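Local atomic coordinates of RV1873 (Mycobacterium tuberculosis, PDB entry 2JEK), a protein that is of unknown function, a DUF1810-family protein whose helices are wound into a right-handed superhelix. Residues L69-D72 and L73-P76; G31-R34 and G35-W39; G133-R136 and R137-A140. All coordinates share one frame; numbering follows the deposited sequence.

Contact 1: L69-D72 and L73-P76; sequences LQHD and LLGP
Leu73 meets His71 through both backbone and side chain. Its amide N donates to His71 ND1 over 3.1 Å, arriving at the rim of the imidazole from a direction tilted 24° out of the ring plane. The two side chains lie alongside each other with a common heading, His71 CE1 3.6 Å from Leu73 CB. Leu74 comes next and uses the same ring nitrogen: its N is also 3.1 Å from His71 ND1, along a nearly straight bond (171° at the hydrogen). The ring can serve both amides because its CG stands anti to the backbone N (chi1 -169°), which swings it forward, beside its own carbonyl, to where the next two amides point. With ND1 accepting twice, the ring proton would be expected on NE2. Leu74 also covers one face of the imidazole, off centre, its CG 4.0 Å from the His71 ring centroid in a CH-pi contact.

This is the joint between helix 62-70 and helix 74-87. His71 is the first residue to leave the helical conformation, and its side chain caps the amides of Leu73 and Leu74, where the chain turns into the next helix. Helix 11-17 packs against the joint: Val14 touches His71 and Leu73, Phe13 and Gln17 touch Leu74.

Gly75 takes up the backbone of the same histidine, its N donating to His71 O at 2.9 Å. Having no side chain, it also lets the end of the earlier helix come close, and its CA makes a CH···O contact with Leu69 O at 3.5 Å. Pro76 has no N-H to offer; its ring lies against two carbonyl oxygens of the turn instead, CD 3.2 Å from His71 O and CG 3.3 Å from Asp72 O, with the exposed Asp72 side chain set crosswise to it.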
# COMPACT_ATOMS: atom_id res chain seq x y z
N LEU A 69 7.23 7.75 2.03
CA LEU A 69 6.37 8.55 2.89
C LEU A 69 6.75 10.02 2.93
O LEU A 69 5.87 10.87 3.06
CB LEU A 69 6.36 7.98 4.30
CG LEU A 69 5.66 6.63 4.47
CD1 LEU A 69 5.87 6.17 5.89
CD2 LEU A 69 4.17 6.76 4.17
N GLN A 70 8.04 10.31 2.83
CA GLN A 70 8.52 11.70 2.85
C GLN A 70 8.19 12.43 1.56
O GLN A 70 8.11 13.67 1.53
CB GLN A 70 10.03 11.75 3.04
CG GLN A 70 10.52 11.38 4.42
CD GLN A 70 12.04 11.34 4.48
OE1 GLN A 70 12.70 10.71 3.64
NE2 GLN A 70 12.60 12.00 5.49
N HIS A 71 8.02 11.67 0.47
CA HIS A 71 7.78 12.26 -0.85
C HIS A 71 6.47 13.04 -0.81
O HIS A 71 5.44 12.52 -0.40
CB HIS A 71 7.72 11.16 -1.91
CG HIS A 71 7.74 11.66 -3.31
ND1 HIS A 71 6.65 12.25 -3.91
CD2 HIS A 71 8.73 11.67 -4.24
CE1 HIS A 71 6.96 12.60 -5.15
NE2 HIS A 71 8.22 12.25 -5.37
N ASP A 72 6.51 14.31 -1.22
CA ASP A 72 5.37 15.21 -1.00
C ASP A 72 4.17 14.95 -1.93
O ASP A 72 3.10 15.57 -1.78
CB ASP A 72 5.81 16.68 -1.05
CG ASP A 72 4.80 17.62 -0.41
OD1 ASP A 72 4.18 17.25 0.61
OD2 ASP A 72 4.62 18.75 -0.93
N LEU A 73 4.34 14.04 -2.89
CA LEU A 73 3.22 13.55 -3.69
C LEU A 73 2.81 12.14 -3.21
O LEU A 73 1.64 11.92 -2.89
CB LEU A 73 3.53 13.55 -5.19
CG LEU A 73 2.30 13.29 -6.06
CD1 LEU A 73 1.40 14.53 -6.10
CD2 LEU A 73 2.69 12.86 -7.47
N LEU A 74 3.77 11.23 -3.15
CA LEU A 74 3.47 9.82 -2.87
C LEU A 74 3.00 9.56 -1.44
O LEU A 74 2.11 8.74 -1.22
CB LEU A 74 4.69 8.95 -3.17
CG LEU A 74 5.17 8.95 -4.63
CD1 LEU A 74 6.49 8.22 -4.76
CD2 LEU A 74 4.13 8.35 -5.55
N GLY A 75 3.63 10.21 -0.46
CA GLY A 75 3.22 10.06 0.94
C GLY A 75 1.79 10.52 1.14
O GLY A 75 0.95 9.74 1.61
N PRO A 76 1.47 11.79 0.81
CA PRO A 76 0.08 12.22 0.95
C PRO A 76 -0.92 11.34 0.19
O PRO A 76 -2.02 11.09 0.68
CB PRO A 76 0.09 13.65 0.40
CG PRO A 76 1.47 14.11 0.73
CD PRO A 76 2.34 12.91 0.42

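Contact 2: G31-R34 and G35-W39; sequences GRKR and GHWMW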
# COMPACT_ATOMS: atom_id res chain seq x y z
N GLY A 31 -15.74 2.56 -2.91
CA GLY A 31 -15.60 1.32 -2.14
C GLY A 31 -15.34 0.03 -2.90
O GLY A 31 -15.60 -1.07 -2.39
N ARG A 32 -14.82 0.13 -4.13
CA ARG A 32 -14.45 -1.09 -4.86
C ARG A 32 -13.39 -0.84 -5.91
O ARG A 32 -13.60 -0.04 -6.84
CB ARG A 32 -15.68 -1.74 -5.49
CG ARG A 32 -15.39 -3.03 -6.22
CD ARG A 32 -16.68 -3.79 -6.37
NE ARG A 32 -17.00 -4.04 -7.77
CZ ARG A 32 -18.22 -3.89 -8.28
NH1 ARG A 32 -19.22 -3.46 -7.52
NH2 ARG A 32 -18.43 -4.14 -9.57
N LYS A 33 -12.28 -1.54 -5.76
CA LYS A 33 -11.19 -1.51 -6.74
C LYS A 33 -11.59 -2.23 -8.03
O LYS A 33 -12.12 -3.36 -8.00
CB LYS A 33 -9.92 -2.13 -6.16
CG LYS A 33 -8.83 -2.40 -7.21
CD LYS A 33 -7.51 -2.83 -6.57
CE LYS A 33 -6.39 -2.94 -7.59
NZ LYS A 33 -6.51 -4.17 -8.43
N ARG A 34 -11.33 -1.57 -9.15
CA ARG A 34 -11.62 -2.12 -10.48
C ARG A 34 -10.40 -2.18 -11.40
O ARG A 34 -10.30 -3.08 -12.23
CB ARG A 34 -12.71 -1.30 -11.16
CG ARG A 34 -14.00 -1.14 -10.38
CD ARG A 34 -14.99 -0.29 -11.15
NE ARG A 34 -16.19 0.03 -10.37
CZ ARG A 34 -17.39 -0.52 -10.56
NH1 ARG A 34 -17.59 -1.42 -11.51
NH2 ARG A 34 -18.40 -0.14 -9.79
N GLY A 35 -9.49 -1.22 -11.26
CA GLY A 35 -8.37 -1.08 -12.18
C GLY A 35 -7.13 -1.89 -11.83
O GLY A 35 -7.07 -2.52 -10.76
N HIS A 36 -6.15 -1.85 -12.72
CA HIS A 36 -4.92 -2.62 -12.60
C HIS A 36 -3.81 -1.73 -12.07
O HIS A 36 -2.99 -1.21 -12.84
CB HIS A 36 -4.50 -3.17 -13.97
CG HIS A 36 -5.56 -3.98 -14.64
ND1 HIS A 36 -6.19 -5.04 -14.02
CD2 HIS A 36 -6.10 -3.90 -15.88
CE1 HIS A 36 -7.07 -5.58 -14.85
NE2 HIS A 36 -7.03 -4.90 -15.98
N TRP A 37 -3.78 -1.55 -10.75
CA TRP A 37 -2.87 -0.57 -10.18
C TRP A 37 -2.34 -0.88 -8.78
O TRP A 37 -1.67 -0.04 -8.19
CB TRP A 37 -3.51 0.83 -10.18
CG TRP A 37 -4.96 0.93 -9.73
CD1 TRP A 37 -6.05 1.21 -10.52
CD2 TRP A 37 -5.47 0.81 -8.39
NE1 TRP A 37 -7.19 1.27 -9.76
CE2 TRP A 37 -6.87 1.02 -8.45
CE3 TRP A 37 -4.88 0.55 -7.14
CZ2 TRP A 37 -7.68 0.98 -7.31
CZ3 TRP A 37 -5.69 0.51 -6.00
CH2 TRP A 37 -7.08 0.73 -6.10
N MET A 38 -2.61 -2.07 -8.25
CA MET A 38 -2.26 -2.32 -6.86
C MET A 38 -0.78 -2.07 -6.54
O MET A 38 -0.44 -1.48 -5.52
CB MET A 38 -2.65 -3.73 -6.42
CG MET A 38 -2.77 -3.87 -4.91
SD MET A 38 -4.14 -2.91 -4.26
CE MET A 38 -4.04 -3.33 -2.52
N TRP A 39 0.11 -2.55 -7.41
CA TRP A 39 1.54 -2.60 -7.13
C TRP A 39 2.13 -1.24 -6.83
O TRP A 39 3.08 -1.13 -6.04
CB TRP A 39 2.34 -3.25 -8.27
CG TRP A 39 1.63 -4.37 -8.97
CD1 TRP A 39 1.74 -5.72 -8.71
CD2 TRP A 39 0.71 -4.24 -10.05
NE1 TRP A 39 0.93 -6.42 -9.57
CE2 TRP A 39 0.29 -5.54 -10.40
CE3 TRP A 39 0.19 -3.15 -10.77
CZ2 TRP A 39 -0.63 -5.78 -11.43
CZ3 TRP A 39 -0.72 -3.39 -11.79
CH2 TRP A 39 -1.12 -4.70 -12.11
O HOH W 1 -3.81 -4.43 -9.54
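Lys33 lies flat along the indole of Trp37, and this is the tightly packed half of the contact, in the loop joining helix 21-29 to helix 38-41. Lysine and indole run head to tail along one another, the methylenes tracking over one face of the six-membered ring. Lys33 CG sits 3.6 Å from Trp37 CZ2, Lys33 CD is 3.6 Å from Trp37 CH2, and Lys33 CE stands almost on the ring normal, 3.7 Å from the centroid of the Trp37 six-membered ring, in a CH-pi contact. Met38 closes in from beside the lysine, its SD 4.0 Å from Lys33 CE.

The chain is extended as far as CE and bends only at the last torsion (chi4 -75°), which lifts the amine off the indole. Lys33 NZ then donates to Gly35 O at 2.9 Å, meeting the oxygen nearly head-on. Lys33 NZ also donates a hydrogen bond to a water 2.9 Å away, which accepts from Met38 N as well. The stronger partner lies elsewhere: Asp101, on helix 101-115, forms a salt bridge with the amine. On the indole side, Trp37 NE1 bonds to Glu27 of helix 21-29, whose same carboxylate oxygen also takes the N-H groups of Arg34 and Gly35.

The side chains on the solvent side are looser, though Glu27 holds the backbone there. Arg34 touches Gly35 only near its backbone and sends an extended chain outward, close to a glycerol that probably derives from the crystallisation liquor. His36 likewise turns away to the surface.

The hydrocarbon part of the lysine thus packs on an aromatic face, while its ammonium is held by a carboxylate, a carbonyl and a water; cation-pi attraction is weak at most, so charge and backbone bonding probably fix the amine more than the indole does.

Contact 3: G133-R136 and R137-A140; sequences GEDR and RTVA
The backbone winds into helix 136-143 here, with the first helical bonds running from Val139 N to Asp135 O (3.1 Å, nearly straight) and from Ala140 N to Arg136 O (3.1 Å). Asp135 occupies the N-cap position, and its carboxylate does most of the side-chain work. With CG anti to the backbone N (chi1 -173°), the group lies crosswise to Thr138 and presents OD2 to two donors of that residue. Thr138 OG1 donates a hydrogen bond to Asp135 OD2 at 2.7 Å, on the anti side of the carboxylate, while Thr138 N reaches Asp135 OD2 from above the carboxylate plane, 3.1 Å away. The other oxygen, Asp135 OD1, accepts from a water at 2.7 Å; that water in turn accepts from Arg137 N, bridging the cap to a further amide of the first turn.

Glu134, one residue earlier, also leans on the helix. Glu134 CD is 4.0 Å from Val139 CG2, the two side chains crossing, and the glutamate carboxylate is engaged by Arg114 of helix 101-115. From the same helix, Thr110 accepts from the amide of Asp135, and Ser107 touches both Asp135 and Thr138.

Two direct bonds on one oxygen and a water on the other limit rotation of the Asp135 carboxylate. Sitting at the N-terminal end of a helix, close to amide N-H groups, it should be favoured in its ionised form, and its negative charge would offset the positive end of the helix dipole.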
# COMPACT_ATOMS: atom_id res chain seq x y z
N GLY A 133 -4.19 -7.88 12.67
CA GLY A 133 -3.12 -8.75 12.23
C GLY A 133 -2.22 -8.06 11.22
O GLY A 133 -2.56 -6.99 10.70
N GLU A 134 -1.08 -8.68 10.96
CA GLU A 134 -0.05 -8.14 10.08
C GLU A 134 0.39 -9.19 9.08
O GLU A 134 0.19 -10.38 9.29
CB GLU A 134 1.17 -7.72 10.90
CG GLU A 134 1.04 -6.41 11.64
CD GLU A 134 2.33 -6.02 12.33
OE1 GLU A 134 2.67 -6.65 13.35
OE2 GLU A 134 3.01 -5.08 11.85
N ASP A 135 1.02 -8.74 8.00
CA ASP A 135 1.54 -9.66 7.02
C ASP A 135 2.79 -10.33 7.57
O ASP A 135 3.81 -9.68 7.77
CB ASP A 135 1.85 -8.93 5.72
CG ASP A 135 2.23 -9.86 4.62
OD1 ASP A 135 1.38 -10.68 4.22
OD2 ASP A 135 3.38 -9.78 4.13
N ARG A 136 2.67 -11.63 7.79
CA ARG A 136 3.72 -12.45 8.37
C ARG A 136 5.06 -12.32 7.64
O ARG A 136 6.10 -12.13 8.25
CB ARG A 136 3.26 -13.90 8.37
CG ARG A 136 4.27 -14.88 8.93
CD ARG A 136 3.71 -16.29 8.97
NE ARG A 136 2.39 -16.37 9.61
CZ ARG A 136 2.15 -16.14 10.91
NH1 ARG A 136 3.12 -15.81 11.75
NH2 ARG A 136 0.91 -16.24 11.36
N ARG A 137 5.00 -12.43 6.32
CA ARG A 137 6.20 -12.42 5.50
C ARG A 137 6.88 -11.04 5.52
O ARG A 137 8.11 -10.96 5.52
CB ARG A 137 5.87 -12.85 4.07
CG ARG A 137 5.45 -14.34 3.96
CD ARG A 137 4.85 -14.65 2.60
NE ARG A 137 5.88 -14.79 1.57
CZ ARG A 137 5.75 -14.39 0.31
NH1 ARG A 137 4.63 -13.81 -0.11
NH2 ARG A 137 6.75 -14.56 -0.54
N THR A 138 6.09 -9.98 5.58
CA THR A 138 6.65 -8.62 5.67
C THR A 138 7.39 -8.41 7.00
O THR A 138 8.49 -7.86 7.04
CB THR A 138 5.55 -7.55 5.49
OG1 THR A 138 5.03 -7.64 4.16
CG2 THR A 138 6.12 -6.15 5.69
N VAL A 139 6.75 -8.81 8.10
CA VAL A 139 7.38 -8.66 9.42
C VAL A 139 8.72 -9.41 9.46
O VAL A 139 9.71 -8.89 9.98
CB VAL A 139 6.44 -9.11 10.57
CG1 VAL A 139 7.15 -9.03 11.93
CG2 VAL A 139 5.17 -8.26 10.60
N ALA A 140 8.74 -10.60 8.87
CA ALA A 140 9.96 -11.41 8.83
C ALA A 140 11.06 -10.72 8.03
O ALA A 140 12.21 -10.64 8.49
CB ALA A 140 9.68 -12.80 8.29
O HOH W 2 2.22 -13.18 4.75

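Overall arrangement
All three contacts are local turns at helix ends, strung along the chain in the order 2, 1, 3, with centres 20 to 23 Å apart and no atoms touching between them. Helix 101-115 is their common neighbour, meeting Leu69 of contact 1, Met38 of contact 2 and Asp135 of contact 3. Contacts 1 and 2 are partly buried, whereas contact 3 is a surface contact. The chemistry differs too: contact 1 begins its helix with an imidazole nitrogen among leucines, contact 3 with a carboxylate assisted by a hydroxyl and a water, and contact 2, in the loop before helix 38-41, relies on a lysine laid over an indole.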